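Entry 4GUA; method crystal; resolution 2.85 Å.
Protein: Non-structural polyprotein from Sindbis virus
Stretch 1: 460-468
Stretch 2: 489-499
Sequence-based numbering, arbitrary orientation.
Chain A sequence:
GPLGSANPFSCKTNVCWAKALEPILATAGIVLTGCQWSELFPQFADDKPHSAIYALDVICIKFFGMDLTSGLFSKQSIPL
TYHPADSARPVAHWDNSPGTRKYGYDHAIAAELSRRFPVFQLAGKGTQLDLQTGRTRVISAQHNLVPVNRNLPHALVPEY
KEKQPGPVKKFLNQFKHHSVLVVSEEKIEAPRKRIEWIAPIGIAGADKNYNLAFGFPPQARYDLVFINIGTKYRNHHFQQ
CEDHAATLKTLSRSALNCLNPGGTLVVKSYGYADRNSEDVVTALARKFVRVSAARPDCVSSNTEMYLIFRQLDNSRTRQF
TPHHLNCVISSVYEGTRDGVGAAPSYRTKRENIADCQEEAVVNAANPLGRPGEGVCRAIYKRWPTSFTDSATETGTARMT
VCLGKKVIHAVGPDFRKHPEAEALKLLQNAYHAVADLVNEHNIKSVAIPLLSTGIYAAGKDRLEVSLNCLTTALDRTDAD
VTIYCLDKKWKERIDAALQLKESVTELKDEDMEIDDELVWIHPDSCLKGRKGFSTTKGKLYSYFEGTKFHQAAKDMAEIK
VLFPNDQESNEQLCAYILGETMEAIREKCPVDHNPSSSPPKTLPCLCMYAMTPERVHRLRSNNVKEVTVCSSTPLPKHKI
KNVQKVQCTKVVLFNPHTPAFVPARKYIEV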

# COMPACT_ATOMS: atom_id res chain seq x y z
N LYS A 460 -28.17 12.20 -19.64
CA LYS A 460 -26.91 12.21 -20.38
C LYS A 460 -26.32 10.81 -20.39
O LYS A 460 -26.70 9.97 -19.57
CB LYS A 460 -25.94 13.22 -19.77
N ASP A 461 -25.40 10.56 -21.32
CA ASP A 461 -24.83 9.23 -21.50
C ASP A 461 -23.55 9.09 -20.67
O ASP A 461 -22.52 9.69 -20.99
CB ASP A 461 -24.55 9.00 -22.99
CG ASP A 461 -23.80 7.71 -23.26
OD1 ASP A 461 -22.70 7.51 -22.70
OD2 ASP A 461 -24.32 6.89 -24.05
N ARG A 462 -23.64 8.30 -19.61
CA ARG A 462 -22.55 8.13 -18.65
C ARG A 462 -21.70 6.86 -18.83
O ARG A 462 -20.86 6.56 -17.98
CB ARG A 462 -23.12 8.22 -17.23
CG ARG A 462 -23.73 9.59 -16.93
CD ARG A 462 -22.64 10.61 -16.56
NE ARG A 462 -23.07 12.01 -16.64
CZ ARG A 462 -24.09 12.55 -15.96
NH1 ARG A 462 -24.83 11.82 -15.14
NH2 ARG A 462 -24.37 13.83 -16.12
N LEU A 463 -21.93 6.12 -19.91
CA LEU A 463 -21.27 4.83 -20.10
C LEU A 463 -19.76 4.88 -19.85
O LEU A 463 -19.25 4.12 -19.04
CB LEU A 463 -21.51 4.32 -21.53
CG LEU A 463 -20.97 2.93 -21.90
CD1 LEU A 463 -21.60 2.45 -23.19
CD2 LEU A 463 -19.45 2.89 -22.04
N GLU A 464 -19.05 5.76 -20.55
CA GLU A 464 -17.59 5.79 -20.46
C GLU A 464 -17.09 6.02 -19.03
O GLU A 464 -16.19 5.33 -18.57
CB GLU A 464 -17.04 6.87 -21.40
CG GLU A 464 -17.13 8.31 -20.85
CD GLU A 464 -18.56 8.80 -20.63
OE1 GLU A 464 -19.51 8.04 -20.93
OE2 GLU A 464 -18.74 9.94 -20.15
N VAL A 465 -17.70 6.97 -18.33
CA VAL A 465 -17.26 7.36 -16.99
C VAL A 465 -17.67 6.34 -15.93
O VAL A 465 -16.90 6.06 -15.01
CB VAL A 465 -17.78 8.77 -16.59
CG1 VAL A 465 -19.30 8.87 -16.75
CG2 VAL A 465 -17.37 9.09 -15.16
N SER A 466 -18.88 5.81 -16.03
CA SER A 466 -19.32 4.76 -15.11
C SER A 466 -18.43 3.53 -15.26
O SER A 466 -18.09 2.87 -14.28
CB SER A 466 -20.78 4.38 -15.38
OG SER A 466 -21.27 3.53 -14.36
N LEU A 467 -18.06 3.23 -16.50
CA LEU A 467 -17.24 2.07 -16.82
C LEU A 467 -15.82 2.28 -16.31
O LEU A 467 -15.16 1.35 -15.85
CB LEU A 467 -17.21 1.82 -18.32
CG LEU A 467 -16.27 0.71 -18.79
CD1 LEU A 467 -16.59 -0.63 -18.12
CD2 LEU A 467 -16.31 0.58 -20.32
N ASN A 468 -15.35 3.52 -16.41
CA ASN A 468 -14.02 3.84 -15.92
C ASN A 468 -13.94 3.69 -14.41
O ASN A 468 -12.94 3.20 -13.88
CB ASN A 468 -13.61 5.25 -16.34
CG ASN A 468 -12.24 5.62 -15.83
OD1 ASN A 468 -11.23 5.08 -16.31
ND2 ASN A 468 -12.18 6.52 -14.86
N LYS A 489 -26.07 -1.60 -28.58
CA LYS A 489 -25.10 -0.53 -28.84
C LYS A 489 -24.21 -0.25 -27.63
O LYS A 489 -23.01 -0.01 -27.77
CB LYS A 489 -25.83 0.75 -29.26
N TRP A 490 -24.80 -0.26 -26.44
CA TRP A 490 -24.01 -0.09 -25.23
C TRP A 490 -23.05 -1.27 -25.05
O TRP A 490 -21.92 -1.07 -24.60
CB TRP A 490 -24.93 0.08 -24.02
CG TRP A 490 -25.34 1.51 -23.85
CD1 TRP A 490 -25.94 2.31 -24.78
CD2 TRP A 490 -25.20 2.31 -22.67
NE1 TRP A 490 -26.17 3.55 -24.26
CE2 TRP A 490 -25.73 3.58 -22.96
CE3 TRP A 490 -24.67 2.08 -21.40
CZ2 TRP A 490 -25.75 4.62 -22.03
CZ3 TRP A 490 -24.69 3.10 -20.47
CH2 TRP A 490 -25.23 4.36 -20.80
N LYS A 491 -23.49 -2.47 -25.41
CA LYS A 491 -22.60 -3.64 -25.34
C LYS A 491 -21.46 -3.49 -26.33
O LYS A 491 -20.33 -3.89 -26.04
CB LYS A 491 -23.35 -4.94 -25.62
CG LYS A 491 -22.52 -6.18 -25.28
CD LYS A 491 -23.06 -7.45 -25.91
CE LYS A 491 -22.20 -8.65 -25.54
NZ LYS A 491 -20.96 -8.75 -26.36
N GLU A 492 -21.74 -2.94 -27.51
CA GLU A 492 -20.72 -2.74 -28.53
C GLU A 492 -19.62 -1.87 -27.97
O GLU A 492 -18.43 -2.18 -28.07
CB GLU A 492 -21.31 -2.03 -29.74
CG GLU A 492 -22.29 -2.82 -30.54
CD GLU A 492 -22.95 -1.94 -31.59
OE1 GLU A 492 -22.56 -0.76 -31.68
OE2 GLU A 492 -23.86 -2.41 -32.30
N ARG A 493 -20.04 -0.77 -27.36
CA ARG A 493 -19.13 0.22 -26.81
C ARG A 493 -18.32 -0.29 -25.63
O ARG A 493 -17.13 0.01 -25.51
CB ARG A 493 -19.91 1.47 -26.42
CG ARG A 493 -20.49 2.17 -27.63
CD ARG A 493 -21.56 3.16 -27.24
NE ARG A 493 -21.03 4.26 -26.45
CZ ARG A 493 -21.77 5.08 -25.71
NH1 ARG A 493 -23.09 4.93 -25.65
NH2 ARG A 493 -21.19 6.05 -25.02
N ILE A 494 -18.94 -1.07 -24.75
CA ILE A 494 -18.25 -1.64 -23.60
C ILE A 494 -17.19 -2.63 -24.04
O ILE A 494 -16.08 -2.66 -23.49
CB ILE A 494 -19.23 -2.33 -22.64
CG1 ILE A 494 -20.11 -1.29 -21.96
CG2 ILE A 494 -18.48 -3.13 -21.60
CD1 ILE A 494 -21.22 -1.88 -21.14
N ASP A 495 -17.51 -3.44 -25.04
CA ASP A 495 -16.56 -4.40 -25.57
C ASP A 495 -15.37 -3.65 -26.14
O ASP A 495 -14.22 -4.01 -25.90
CB ASP A 495 -17.20 -5.26 -26.65
CG ASP A 495 -18.12 -6.32 -26.09
OD1 ASP A 495 -17.88 -6.77 -24.95
OD2 ASP A 495 -19.09 -6.70 -26.77
N ALA A 496 -15.65 -2.56 -26.86
CA ALA A 496 -14.59 -1.76 -27.45
C ALA A 496 -13.64 -1.20 -26.38
O ALA A 496 -12.42 -1.31 -26.51
CB ALA A 496 -15.20 -0.61 -28.24
N ALA A 497 -14.21 -0.63 -25.32
CA ALA A 497 -13.43 -0.05 -24.24
C ALA A 497 -12.56 -1.10 -23.55
O ALA A 497 -11.41 -0.83 -23.21
CB ALA A 497 -14.36 0.61 -23.23
N LEU A 498 -13.12 -2.28 -23.36
CA LEU A 498 -12.42 -3.36 -22.67
C LEU A 498 -11.25 -3.88 -23.50
O LEU A 498 -10.19 -4.21 -22.96
CB LEU A 498 -13.38 -4.50 -22.35
CG LEU A 498 -14.00 -4.51 -20.94
CD1 LEU A 498 -14.42 -3.12 -20.48
CD2 LEU A 498 -15.18 -5.46 -20.90
N GLN A 499 -11.44 -3.96 -24.82
CA GLN A 499 -10.39 -4.45 -25.71
C GLN A 499 -9.23 -3.46 -25.70
O GLN A 499 -8.07 -3.85 -25.68
CB GLN A 499 -10.90 -4.64 -27.13
CG GLN A 499 -11.85 -5.82 -27.30
CD GLN A 499 -11.35 -7.09 -26.62
OE1 GLN A 499 -10.15 -7.38 -26.64
NE2 GLN A 499 -12.26 -7.84 -26.01

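Stretch 1 enters as a loop and becomes helical from Leu463; stretch 2 is helical throughout. The two helix axes approach to 10.9 Å, and their N-to-C directions differ by 49°, so the helices run in broadly the same sense but cross obliquely. The register fits this: the CA atoms of Leu463 and Trp490 lie 7.6 Å apart and those of Leu467 and Ile494 7.8 Å apart, each helix advancing four residues, about one turn, between the two pairs. Together the stretches bury 413 Å², counted over both sides.

Lys460 makes no contact across the interface; its side chain is modelled only to CB. Asp461 supplies the polar part. Its CA-to-CB bond points toward stretch 2, and its carboxylate meets the guanidinium of Arg493 in a two-pronged salt bridge: Arg493 NH1 donates to Asp461 OD2 at 2.8 Å with an N-H...O angle of 168°, and Arg493 NH2 donates to Asp461 OD1 at 3.1 Å with an angle of 159°. Both angles are close to linear, and OD2 lies at the edge of the guanidinium, near its plane, where the N-H bonds point. Charge attraction and hydrogen-bond direction therefore act together. The same carboxylate also turns back on its own stretch, since Leu463 N donates to Asp461 OD1 at 3.2 Å with an angle of 144°. OD1 thus accepts from both stretches, tying the start of the first helix to Arg493. Asp461 OD2 also comes within 3.4 Å of Trp490 CZ2, approaching the ring obliquely.

Arg462 occupies the N-cap position, and its CA-to-CB bond points away from stretch 2. Its contribution to the contact is slight, but its carbonyl O accepts from Ser466 N at 2.9 Å, opening the helical hydrogen-bond pattern.

Leu463 has the largest area covered by the opposing stretch, 108 Å². Its CB sits over one face of the Trp490 indole, 3.8 Å from the centroid of the six-membered ring and 22° off the ring normal, which is CH-pi geometry; the closest atoms are Leu463 CB and Trp490 CZ3, at 3.6 Å. The CA-to-CB bond of Trp490 points sideways, yet the end of its side chain comes nearer. With chi1 near 180°, Leu463 also places CD1 over a face of the Arg493 guanidinium, 3.6 Å from Arg493 CZ, so that the group bonded at its edge by Asp461 is covered on one face by a methyl. Leu463 CD1 further approaches Ile494 CG1 at 4.2 Å.

Glu464, Val465 and Ser466 make no contact with stretch 2. One turn after Leu463, Leu467 again points its CA-to-CB bond across the interface. Its CD2 packs against Ala497 CB at 3.5 Å and lies 4.5 Å from Ile494 CG2; Leu498 CD1 is about equally far from both methyls, 4.1 Å from Leu467 CD1 and 4.2 Å from Leu467 CD2. Asn468, out of reach, closes the stretch, leaving a salt bridge at one end of the interface and a leucine-centred apolar patch at the other.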